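Local coordinates for GTP-binding protein (Thermus thermophilus, PDB 2DBY) that binds GDP and, as an OBG-family P-loop GTPase of the YchF/OLA1 type, probably acts as an ATPase that binds the ribosome, at residues M1-V7 / V100-V106; N39-L45 / T69-D75; F93-R98 / E134-A138; K178-T182 / L198-V204. All blocks are in the same frame, centred on the assembly; numbering follows the deposited sequence.

Contact 1: residues M1-V7 / V100-V106; sequences MLAVGIV and VAAIAHV. With FMT (formic acid), chain C.
Val7 lays its methyl CG2 over one face of the His105 ring, 4.0 Å from the ring centroid and 25° off the normal, a CH-pi contact displaced toward the rim. At the edge of that ring, ND1 donates an almost straight hydrogen bond of 2.9 Å to O1 of a formic acid, probably from the crystallisation liquor. With CG anti to the backbone N (chi1 -172°), the imidazole is carried across Val7 CG2, with Asp127 and Val131 of helix 124-156 also touching it. An alanine here is likely to leave Val7 CG2 without its aromatic cover. Ile103 CG2, on the same side of the sheet, meets Val7 CG2 at 4.0 Å, while both methyls of Val100 rest against the CA of Gly5. The reverse side carries Val4 CG1 on Ala104 CB (3.6 Å) and Ile6 CG2 on Val106 CG2 (3.6 Å). Between these layers the parallel backbones are stitched by alternating bonds: Gly5 N to Ala102 O and Ala104 N to Gly5 O, then Val7 N to Ala104 O at 2.8 Å and Val106 N to Val7 O at 2.9 Å. At the other end, Ala3 O takes Ala101 N firmly and Ala102 N weakly. Ile6 touches Lys14, and Val106 touches Val12, both GDP-binding residues; the arrangement is that of two adjacent core strands of a P-loop GTPase, the first leading into the phosphate-binding loop.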
# COMPACT_ATOMS: atom_id res chain seq x y z
N MSE A 1 6.78 2.99 -8.54
CA MSE A 1 5.31 2.70 -8.64
C MSE A 1 4.69 2.70 -7.25
O MSE A 1 5.21 2.07 -6.31
CB MSE A 1 5.08 1.31 -9.27
CG MSE A 1 4.60 1.30 -10.72
SE MSE A 1 4.02 -0.51 -11.20
CE MSE A 1 5.73 -1.39 -10.97
N LEU A 2 3.56 3.40 -7.11
CA LEU A 2 2.83 3.45 -5.84
C LEU A 2 2.06 2.13 -5.84
O LEU A 2 0.84 2.10 -6.06
CB LEU A 2 1.84 4.62 -5.84
CG LEU A 2 1.26 4.86 -4.46
CD1 LEU A 2 2.39 5.16 -3.47
CD2 LEU A 2 0.27 5.99 -4.52
N ALA A 3 2.77 1.03 -5.60
CA ALA A 3 2.15 -0.27 -5.65
C ALA A 3 2.81 -1.25 -4.69
O ALA A 3 3.93 -1.01 -4.21
CB ALA A 3 2.24 -0.83 -7.09
N VAL A 4 2.13 -2.36 -4.46
CA VAL A 4 2.62 -3.41 -3.57
C VAL A 4 3.06 -4.57 -4.47
O VAL A 4 2.29 -5.05 -5.30
CB VAL A 4 1.52 -3.93 -2.64
CG1 VAL A 4 2.05 -5.08 -1.76
CG2 VAL A 4 0.98 -2.77 -1.78
N GLY A 5 4.31 -4.99 -4.31
CA GLY A 5 4.82 -6.10 -5.12
C GLY A 5 4.60 -7.41 -4.36
O GLY A 5 5.06 -7.54 -3.23
N ILE A 6 3.89 -8.35 -4.98
CA ILE A 6 3.62 -9.65 -4.36
C ILE A 6 4.68 -10.64 -4.77
O ILE A 6 4.89 -10.89 -5.97
CB ILE A 6 2.22 -10.20 -4.77
CG1 ILE A 6 1.15 -9.17 -4.37
CG2 ILE A 6 1.97 -11.57 -4.06
CD1 ILE A 6 -0.27 -9.66 -4.52
N VAL A 7 5.37 -11.22 -3.78
CA VAL A 7 6.42 -12.18 -4.08
C VAL A 7 6.13 -13.52 -3.44
O VAL A 7 5.33 -13.61 -2.51
CB VAL A 7 7.81 -11.69 -3.59
CG1 VAL A 7 8.08 -10.30 -4.12
CG2 VAL A 7 7.89 -11.70 -2.11
N VAL A 100 8.64 -1.23 -6.87
CA VAL A 100 7.42 -1.14 -6.06
C VAL A 100 7.75 -0.45 -4.74
O VAL A 100 8.91 -0.41 -4.34
CB VAL A 100 6.80 -2.52 -5.78
CG1 VAL A 100 6.29 -3.11 -7.11
CG2 VAL A 100 7.83 -3.45 -5.14
N ALA A 101 6.72 0.07 -4.07
CA ALA A 101 6.89 0.80 -2.81
C ALA A 101 6.80 -0.04 -1.55
O ALA A 101 7.25 0.37 -0.48
CB ALA A 101 5.86 1.92 -2.74
N ALA A 102 6.19 -1.21 -1.67
CA ALA A 102 6.04 -2.14 -0.56
C ALA A 102 6.05 -3.55 -1.13
O ALA A 102 5.83 -3.74 -2.34
CB ALA A 102 4.72 -1.86 0.24
N ILE A 103 6.29 -4.53 -0.26
CA ILE A 103 6.39 -5.93 -0.66
C ILE A 103 5.40 -6.77 0.16
O ILE A 103 5.28 -6.58 1.38
CB ILE A 103 7.83 -6.45 -0.38
CG1 ILE A 103 8.83 -5.67 -1.24
CG2 ILE A 103 7.89 -7.97 -0.63
CD1 ILE A 103 10.30 -5.99 -0.94
N ALA A 104 4.70 -7.69 -0.49
CA ALA A 104 3.80 -8.58 0.23
C ALA A 104 4.33 -9.97 -0.15
O ALA A 104 4.34 -10.35 -1.33
CB ALA A 104 2.35 -8.38 -0.25
N HIS A 105 4.77 -10.72 0.85
CA HIS A 105 5.36 -12.03 0.61
C HIS A 105 4.38 -13.11 1.02
O HIS A 105 4.02 -13.20 2.20
CB HIS A 105 6.69 -12.13 1.42
CG HIS A 105 7.51 -13.36 1.13
ND1 HIS A 105 8.85 -13.45 1.46
CD2 HIS A 105 7.19 -14.53 0.52
CE1 HIS A 105 9.32 -14.62 1.07
NE2 HIS A 105 8.34 -15.30 0.49
N VAL A 106 3.97 -13.92 0.06
CA VAL A 106 3.01 -15.00 0.32
C VAL A 106 3.79 -16.18 0.91
O VAL A 106 4.75 -16.66 0.32
CB VAL A 106 2.32 -15.45 -0.98
CG1 VAL A 106 1.31 -16.58 -0.69
CG2 VAL A 106 1.61 -14.23 -1.62
C FMT C . 10.23 -10.74 2.35
O1 FMT C . 10.59 -11.69 3.04
O2 FMT C . 10.85 -9.53 2.46

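Contact 2: residues N39-L45 / T69-D75; sequences NVGVVPL and THVEFVD. With FMT (formic acid), chain E.
Val42 covers one face of the His70 ring with CG1, 4.1 Å from the centroid and 19° off the normal, a CH-pi contact offset toward the rim. The ring is brought there because CG sits between the backbone N and the carbonyl carbon (chi1 54°), which folds it back over the neighbouring strand. At its edge ND1 gives a straight 2.8 Å hydrogen bond to O1 of a formic acid that Ala29 N also binds. A leucine in its place would probably leave Val42 without a flat surface to lie on. Farther along this side Val40 CG1 presses on Glu72 CD at 3.6 Å, and Val40 and Val74 lie side by side. On the reverse side Val43 CG2 meets Phe73 CD1 at 3.8 Å, and Leu45 CG reaches Val71 CG2 at 4.1 Å.

Behind these side chains the antiparallel backbones set the spacing. Gly41 and Phe73 form a hydrogen-bonded pair, with Phe73 N to Gly41 O at 2.8 Å; Val43 and Val71 form the next. Asp75 N closes one end on Asn39 O at 2.7 Å. At the other, Leu45 N bonds Thr69 O, and a water links Leu45 O to Thr69 N. Thr69 OG1 is held by Thr299, and Tyr279 of helix 270-281 packs under Leu45 and Val71.

Asp75, which opens a DxxG sequence consistent with the switch II motif of GTPases, makes a salt bridge through OD1 to Lys14 NZ. Because backbone bonds and apolar contacts join the strands, their pairing is likely to fix this acid beside a lysine that binds GDP.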
# COMPACT_ATOMS: atom_id res chain seq x y z
N ASN A 39 1.22 -8.14 -15.43
CA ASN A 39 1.49 -8.44 -14.01
C ASN A 39 1.05 -7.37 -13.04
O ASN A 39 1.30 -7.50 -11.85
CB ASN A 39 2.99 -8.68 -13.80
CG ASN A 39 3.46 -9.96 -14.47
OD1 ASN A 39 2.78 -10.98 -14.41
ND2 ASN A 39 4.63 -9.91 -15.10
N VAL A 40 0.38 -6.34 -13.55
CA VAL A 40 -0.05 -5.20 -12.74
C VAL A 40 -1.56 -4.99 -12.76
O VAL A 40 -2.17 -4.90 -13.84
CB VAL A 40 0.65 -3.90 -13.23
CG1 VAL A 40 0.28 -2.72 -12.33
CG2 VAL A 40 2.20 -4.08 -13.27
N GLY A 41 -2.18 -4.91 -11.59
CA GLY A 41 -3.62 -4.70 -11.57
C GLY A 41 -3.98 -4.00 -10.28
O GLY A 41 -3.11 -3.79 -9.43
N VAL A 42 -5.24 -3.65 -10.11
CA VAL A 42 -5.65 -2.98 -8.88
C VAL A 42 -6.83 -3.68 -8.24
O VAL A 42 -7.55 -4.45 -8.89
CB VAL A 42 -6.04 -1.51 -9.12
CG1 VAL A 42 -4.89 -0.75 -9.76
CG2 VAL A 42 -7.26 -1.44 -10.00
N VAL A 43 -7.02 -3.42 -6.95
CA VAL A 43 -8.14 -3.98 -6.21
C VAL A 43 -8.97 -2.79 -5.75
O VAL A 43 -8.48 -1.97 -5.00
CB VAL A 43 -7.68 -4.77 -4.95
CG1 VAL A 43 -8.92 -5.26 -4.17
CG2 VAL A 43 -6.80 -5.95 -5.34
N PRO A 44 -10.21 -2.65 -6.24
CA PRO A 44 -11.06 -1.53 -5.83
C PRO A 44 -11.25 -1.63 -4.30
O PRO A 44 -11.55 -2.71 -3.78
CB PRO A 44 -12.37 -1.80 -6.58
CG PRO A 44 -11.93 -2.53 -7.83
CD PRO A 44 -10.88 -3.49 -7.25
N LEU A 45 -11.09 -0.51 -3.60
CA LEU A 45 -11.19 -0.46 -2.14
C LEU A 45 -12.63 -0.14 -1.77
O LEU A 45 -13.16 0.90 -2.15
CB LEU A 45 -10.30 0.65 -1.59
CG LEU A 45 -9.09 0.36 -0.71
CD1 LEU A 45 -8.67 1.68 -0.05
CD2 LEU A 45 -9.41 -0.69 0.36
N THR A 69 -11.77 4.30 -4.83
CA THR A 69 -10.36 4.33 -5.21
C THR A 69 -9.90 2.86 -5.23
O THR A 69 -10.73 1.94 -5.23
CB THR A 69 -9.52 5.23 -4.26
OG1 THR A 69 -8.17 5.29 -4.75
CG2 THR A 69 -9.52 4.69 -2.81
N HIS A 70 -8.59 2.62 -5.24
CA HIS A 70 -8.07 1.27 -5.34
C HIS A 70 -6.62 1.20 -4.87
O HIS A 70 -6.00 2.24 -4.58
CB HIS A 70 -8.15 0.82 -6.80
CG HIS A 70 -7.46 1.76 -7.75
ND1 HIS A 70 -8.09 2.30 -8.86
CD2 HIS A 70 -6.20 2.26 -7.76
CE1 HIS A 70 -7.24 3.09 -9.50
NE2 HIS A 70 -6.09 3.08 -8.86
N VAL A 71 -6.09 -0.02 -4.80
CA VAL A 71 -4.70 -0.27 -4.41
C VAL A 71 -4.10 -1.15 -5.50
O VAL A 71 -4.68 -2.18 -5.86
CB VAL A 71 -4.60 -1.01 -3.07
CG1 VAL A 71 -3.11 -1.28 -2.73
CG2 VAL A 71 -5.25 -0.20 -1.98
N GLU A 72 -2.94 -0.75 -6.02
CA GLU A 72 -2.27 -1.48 -7.10
C GLU A 72 -1.30 -2.55 -6.58
O GLU A 72 -0.54 -2.30 -5.65
CB GLU A 72 -1.52 -0.47 -7.97
CG GLU A 72 -0.81 -1.04 -9.19
CD GLU A 72 -0.29 0.06 -10.10
OE1 GLU A 72 -1.10 0.73 -10.75
OE2 GLU A 72 0.93 0.26 -10.14
N PHE A 73 -1.34 -3.73 -7.20
CA PHE A 73 -0.50 -4.86 -6.83
C PHE A 73 0.24 -5.35 -8.06
O PHE A 73 -0.35 -5.38 -9.15
CB PHE A 73 -1.36 -6.00 -6.28
CG PHE A 73 -1.90 -5.75 -4.90
CD1 PHE A 73 -3.16 -5.17 -4.72
CD2 PHE A 73 -1.12 -6.04 -3.78
CE1 PHE A 73 -3.64 -4.89 -3.44
CE2 PHE A 73 -1.59 -5.77 -2.50
CZ PHE A 73 -2.84 -5.19 -2.32
N VAL A 74 1.50 -5.74 -7.89
CA VAL A 74 2.29 -6.23 -9.00
C VAL A 74 2.74 -7.66 -8.71
O VAL A 74 3.21 -7.95 -7.60
CB VAL A 74 3.55 -5.37 -9.17
CG1 VAL A 74 4.39 -5.87 -10.34
CG2 VAL A 74 3.14 -3.92 -9.35
N ASP A 75 2.60 -8.56 -9.69
CA ASP A 75 3.05 -9.93 -9.50
C ASP A 75 4.53 -9.82 -9.83
O ASP A 75 4.88 -9.70 -11.01
CB ASP A 75 2.40 -10.89 -10.50
CG ASP A 75 2.85 -12.34 -10.31
OD1 ASP A 75 3.76 -12.59 -9.49
OD2 ASP A 75 2.29 -13.24 -10.99
C FMT E . -11.45 1.42 -8.65
O1 FMT E . -10.77 1.95 -9.49
O2 FMT E . -12.66 0.96 -8.96
O HOH W 1 -12.66 3.60 -2.08

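Contact 3: residues F93-R98 / E134-A138; sequences FLAHIR and ELLLA
Leu94 and Leu135 both place CG anti to their carbonyl carbon (chi1 -64° and -57°) and extend their chains beyond it, which carries the branched ends into the interface between the two helices. There the side chains slide past each other in opposite directions, and the two CD2 methyls meet at 4.0 Å. Both branches of Leu94, CD1 and CD2, also reach Ala138 CB at 4.1 Å, three residues (just under a turn) beyond Leu135. Leu135 CD2 is in turn shared: Phe93 CE2 approaches it obliquely at 4.2 Å, and Ile97 CG2 stands at 4.2 Å. Within its own helix Ile97 also puts CG1 over one face of the Phe93 ring.

Segments 93-98 and 134-138 cross at -82°, with axes 11.2 Å apart at closest approach, so the area of meeting is small, 237 Å² in all. In the fold, helix 91-98 precedes strand 102-108 and lies against the central sheet of the GTPase domain: Phe93 and Ile97 touch Val7, and Ile97 and Leu135 both touch Ile103. The second segment falls early in a region predicted to form a coiled coil.

At the exposed C-terminal end of segment 93-98, Arg98 brings NH2 obliquely within van der Waals range of Ala138 CB, at 4.1 Å. Glu134 turns its carboxylate to His84, OE2 bonding NE2; its backbone O packs against Leu94 CD2.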
# COMPACT_ATOMS: atom_id res chain seq x y z
N PHE A 93 14.48 -10.24 -10.66
CA PHE A 93 13.68 -10.12 -9.45
C PHE A 93 14.05 -8.83 -8.72
O PHE A 93 13.18 -8.06 -8.33
CB PHE A 93 13.92 -11.34 -8.57
CG PHE A 93 13.18 -11.29 -7.25
CD1 PHE A 93 11.82 -11.58 -7.18
CD2 PHE A 93 13.86 -10.95 -6.06
CE1 PHE A 93 11.12 -11.55 -5.94
CE2 PHE A 93 13.19 -10.91 -4.82
CZ PHE A 93 11.81 -11.22 -4.75
N LEU A 94 15.34 -8.57 -8.52
CA LEU A 94 15.74 -7.34 -7.83
C LEU A 94 15.28 -6.11 -8.60
O LEU A 94 14.85 -5.12 -8.01
CB LEU A 94 17.26 -7.28 -7.68
CG LEU A 94 17.90 -8.37 -6.81
CD1 LEU A 94 19.44 -8.27 -6.90
CD2 LEU A 94 17.43 -8.19 -5.35
N ALA A 95 15.39 -6.15 -9.92
CA ALA A 95 14.98 -5.00 -10.72
C ALA A 95 13.50 -4.72 -10.54
O ALA A 95 13.08 -3.56 -10.49
CB ALA A 95 15.29 -5.24 -12.18
N HIS A 96 12.71 -5.78 -10.48
CA HIS A 96 11.26 -5.64 -10.31
C HIS A 96 10.93 -5.13 -8.92
O HIS A 96 10.06 -4.26 -8.77
CB HIS A 96 10.55 -6.96 -10.60
CG HIS A 96 10.59 -7.36 -12.04
ND1 HIS A 96 10.52 -8.67 -12.46
CD2 HIS A 96 10.70 -6.62 -13.16
CE1 HIS A 96 10.59 -8.72 -13.78
NE2 HIS A 96 10.70 -7.48 -14.23
N ILE A 97 11.62 -5.65 -7.90
CA ILE A 97 11.40 -5.20 -6.51
C ILE A 97 11.71 -3.70 -6.36
O ILE A 97 11.04 -2.97 -5.61
CB ILE A 97 12.31 -5.99 -5.51
CG1 ILE A 97 11.76 -7.39 -5.31
CG2 ILE A 97 12.36 -5.27 -4.14
CD1 ILE A 97 10.50 -7.39 -4.49
N ARG A 98 12.73 -3.24 -7.07
CA ARG A 98 13.09 -1.84 -7.00
C ARG A 98 11.95 -0.93 -7.43
O ARG A 98 11.85 0.19 -6.95
CB ARG A 98 14.32 -1.54 -7.87
CG ARG A 98 15.59 -2.21 -7.34
CD ARG A 98 16.84 -1.88 -8.16
NE ARG A 98 18.01 -2.55 -7.59
CZ ARG A 98 18.50 -2.29 -6.37
NH1 ARG A 98 17.92 -1.37 -5.61
NH2 ARG A 98 19.56 -2.95 -5.91
N GLU A 134 18.44 -12.32 -0.18
CA GLU A 134 18.80 -11.72 -1.46
C GLU A 134 18.66 -10.18 -1.42
O GLU A 134 19.47 -9.44 -2.00
CB GLU A 134 17.92 -12.28 -2.59
CG GLU A 134 18.11 -13.79 -2.87
CD GLU A 134 19.58 -14.21 -3.01
OE1 GLU A 134 20.10 -14.85 -2.06
OE2 GLU A 134 20.21 -13.89 -4.04
N LEU A 135 17.63 -9.68 -0.74
CA LEU A 135 17.47 -8.21 -0.67
C LEU A 135 18.60 -7.57 0.15
O LEU A 135 19.08 -6.48 -0.17
CB LEU A 135 16.12 -7.84 -0.05
CG LEU A 135 14.87 -8.41 -0.74
CD1 LEU A 135 13.63 -7.79 -0.09
CD2 LEU A 135 14.89 -8.07 -2.22
N LEU A 136 18.99 -8.27 1.21
CA LEU A 136 20.06 -7.79 2.08
C LEU A 136 21.37 -7.73 1.30
O LEU A 136 22.09 -6.75 1.40
CB LEU A 136 20.24 -8.71 3.29
CG LEU A 136 19.26 -8.55 4.45
CD1 LEU A 136 19.31 -9.79 5.32
CD2 LEU A 136 19.63 -7.30 5.26
N LEU A 137 21.67 -8.77 0.52
CA LEU A 137 22.91 -8.80 -0.25
C LEU A 137 22.96 -7.63 -1.22
O LEU A 137 24.00 -7.00 -1.40
CB LEU A 137 23.05 -10.14 -0.99
CG LEU A 137 23.35 -11.32 -0.06
CD1 LEU A 137 23.27 -12.63 -0.86
CD2 LEU A 137 24.73 -11.16 0.53
N ALA A 138 21.83 -7.33 -1.86
CA ALA A 138 21.82 -6.21 -2.80
C ALA A 138 22.03 -4.88 -2.07
O ALA A 138 22.77 -3.99 -2.54
CB ALA A 138 20.48 -6.19 -3.58

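Contact 4: residues K178-T182 / L198-V204; sequences KPART and LLTAKPV
Thr200 and Arg181 carry the tight part of this contact. Thr200 OG1 accepts Ala180 N at 3.0 Å in a nearly straight bond (174°), and its carbonyl O takes Arg181 N at 2.9 Å on a more bent path. Pro179 CB lies against Thr200 CB at 3.7 Å, and the CB of Ala180 meets that of Ala201 at 3.8 Å. The Arg181 guanidinium is sandwiched: Val204 CG2 sits 3.3 Å above one face and Pro179 CB 3.3 Å above the opposite one, both toward the rim. A bend at chi3 (78°) turns the group back so that NE can donate to Lys202 O at 3.2 Å, a partner somewhat out of the guanidinium plane.

Beside this, Arg181 NH2 meets the other segment indirectly, through a water that it donates to and that donates to Leu199 O and Lys202 O. On the solvent side Lys178, exposed and with its CB turned from the other segment, pairs through NZ with Glu176.

Around the pair, Glu132 of helix 124-156 makes a salt bridge with Arg181 NH2, Glu234 O accepts NH1, and Asp139 holds Thr200 OG1. Leu170 of helix 161-175 touches Ala180, Leu193 of helix 187-195 touches Ala201, and Val204 begins strand 204-209 beside Glu237.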
# COMPACT_ATOMS: atom_id res chain seq x y z
N LYS A 178 19.93 -7.65 9.55
CA LYS A 178 18.67 -6.95 9.86
C LYS A 178 18.27 -5.98 8.73
O LYS A 178 19.10 -5.31 8.13
CB LYS A 178 18.81 -6.21 11.19
CG LYS A 178 19.10 -7.22 12.32
CD LYS A 178 19.80 -6.59 13.49
CE LYS A 178 20.35 -7.70 14.42
NZ LYS A 178 21.08 -7.11 15.57
N PRO A 179 16.97 -5.89 8.44
CA PRO A 179 16.52 -5.00 7.36
C PRO A 179 16.55 -3.52 7.68
O PRO A 179 16.35 -3.13 8.83
CB PRO A 179 15.09 -5.49 7.09
CG PRO A 179 14.64 -5.94 8.49
CD PRO A 179 15.85 -6.58 9.11
N ALA A 180 16.73 -2.69 6.66
CA ALA A 180 16.77 -1.25 6.88
C ALA A 180 15.45 -0.77 7.49
O ALA A 180 15.44 0.19 8.26
CB ALA A 180 17.07 -0.49 5.57
N ARG A 181 14.35 -1.46 7.21
CA ARG A 181 13.06 -0.99 7.72
C ARG A 181 12.94 -1.01 9.26
O ARG A 181 12.11 -0.27 9.80
CB ARG A 181 11.89 -1.77 7.08
CG ARG A 181 11.63 -3.16 7.72
CD ARG A 181 10.67 -3.99 6.81
NE ARG A 181 11.34 -4.56 5.64
CZ ARG A 181 11.90 -5.77 5.59
NH1 ARG A 181 11.89 -6.58 6.64
NH2 ARG A 181 12.50 -6.18 4.48
N THR A 182 13.76 -1.80 9.94
CA THR A 182 13.71 -1.84 11.41
C THR A 182 14.75 -0.95 12.07
O THR A 182 14.87 -0.92 13.29
CB THR A 182 13.88 -3.25 11.99
OG1 THR A 182 15.10 -3.84 11.52
CG2 THR A 182 12.67 -4.14 11.63
N LEU A 198 16.75 1.77 -0.23
CA LEU A 198 17.19 0.39 -0.02
C LEU A 198 16.02 -0.58 -0.13
O LEU A 198 14.90 -0.28 0.29
CB LEU A 198 17.84 0.23 1.35
CG LEU A 198 19.14 1.03 1.53
CD1 LEU A 198 19.70 0.75 2.94
CD2 LEU A 198 20.15 0.64 0.45
N LEU A 199 16.29 -1.75 -0.70
CA LEU A 199 15.23 -2.74 -0.87
C LEU A 199 14.62 -3.18 0.46
O LEU A 199 13.39 -3.38 0.56
CB LEU A 199 15.77 -3.95 -1.62
CG LEU A 199 16.41 -3.60 -2.97
CD1 LEU A 199 16.75 -4.92 -3.66
CD2 LEU A 199 15.45 -2.76 -3.88
N THR A 200 15.46 -3.34 1.48
CA THR A 200 14.97 -3.78 2.78
C THR A 200 14.37 -2.65 3.62
O THR A 200 13.95 -2.89 4.75
CB THR A 200 16.07 -4.50 3.63
OG1 THR A 200 17.15 -3.60 3.86
CG2 THR A 200 16.58 -5.74 2.89
N ALA A 201 14.32 -1.45 3.05
CA ALA A 201 13.68 -0.31 3.72
C ALA A 201 12.19 -0.26 3.32
O ALA A 201 11.38 0.43 3.98
CB ALA A 201 14.39 1.02 3.33
N LYS A 202 11.82 -0.97 2.26
CA LYS A 202 10.41 -0.99 1.84
C LYS A 202 9.55 -1.72 2.88
O LYS A 202 9.96 -2.76 3.43
CB LYS A 202 10.25 -1.69 0.46
CG LYS A 202 11.10 -1.05 -0.65
CD LYS A 202 11.04 -1.87 -1.95
CE LYS A 202 12.00 -1.32 -3.01
NZ LYS A 202 11.53 -0.04 -3.62
N PRO A 203 8.36 -1.19 3.17
CA PRO A 203 7.49 -1.86 4.15
C PRO A 203 7.17 -3.25 3.63
O PRO A 203 7.06 -3.46 2.40
CB PRO A 203 6.24 -0.98 4.17
CG PRO A 203 6.79 0.37 3.85
CD PRO A 203 7.81 0.12 2.78
N VAL A 204 6.95 -4.18 4.55
CA VAL A 204 6.65 -5.56 4.16
C VAL A 204 5.40 -6.08 4.84
O VAL A 204 5.15 -5.74 6.02
CB VAL A 204 7.80 -6.52 4.55
CG1 VAL A 204 7.33 -7.99 4.39
CG2 VAL A 204 9.04 -6.27 3.69
O HOH W 2 11.73 -4.60 2.30

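Overall arrangement
From the N terminus, strand 3-7 enters the sheet and pairs with strand 102-108, which closes the loop of contact 1. Nested inside that loop, contact 2 joins 39-45 to 69-75, and strand 66-75 pairs with strand 3-7 on the side away from 102-108, through Val74 with Val4 and Ile6. Contact 3 crosses contact 1 along the chain: its helix 91-98 precedes 100-106 and its second segment follows. Its helices pack on the strands of contact 1, and Arg98 touches Leu199 of contact 4. Contact 4 comes later, in series, closing a short loop that contains helix 187-195; Lys202 hydrogen-bonds Val100 O, and Ile103 N probably bonds Pro203 O, leading into the next parallel strand.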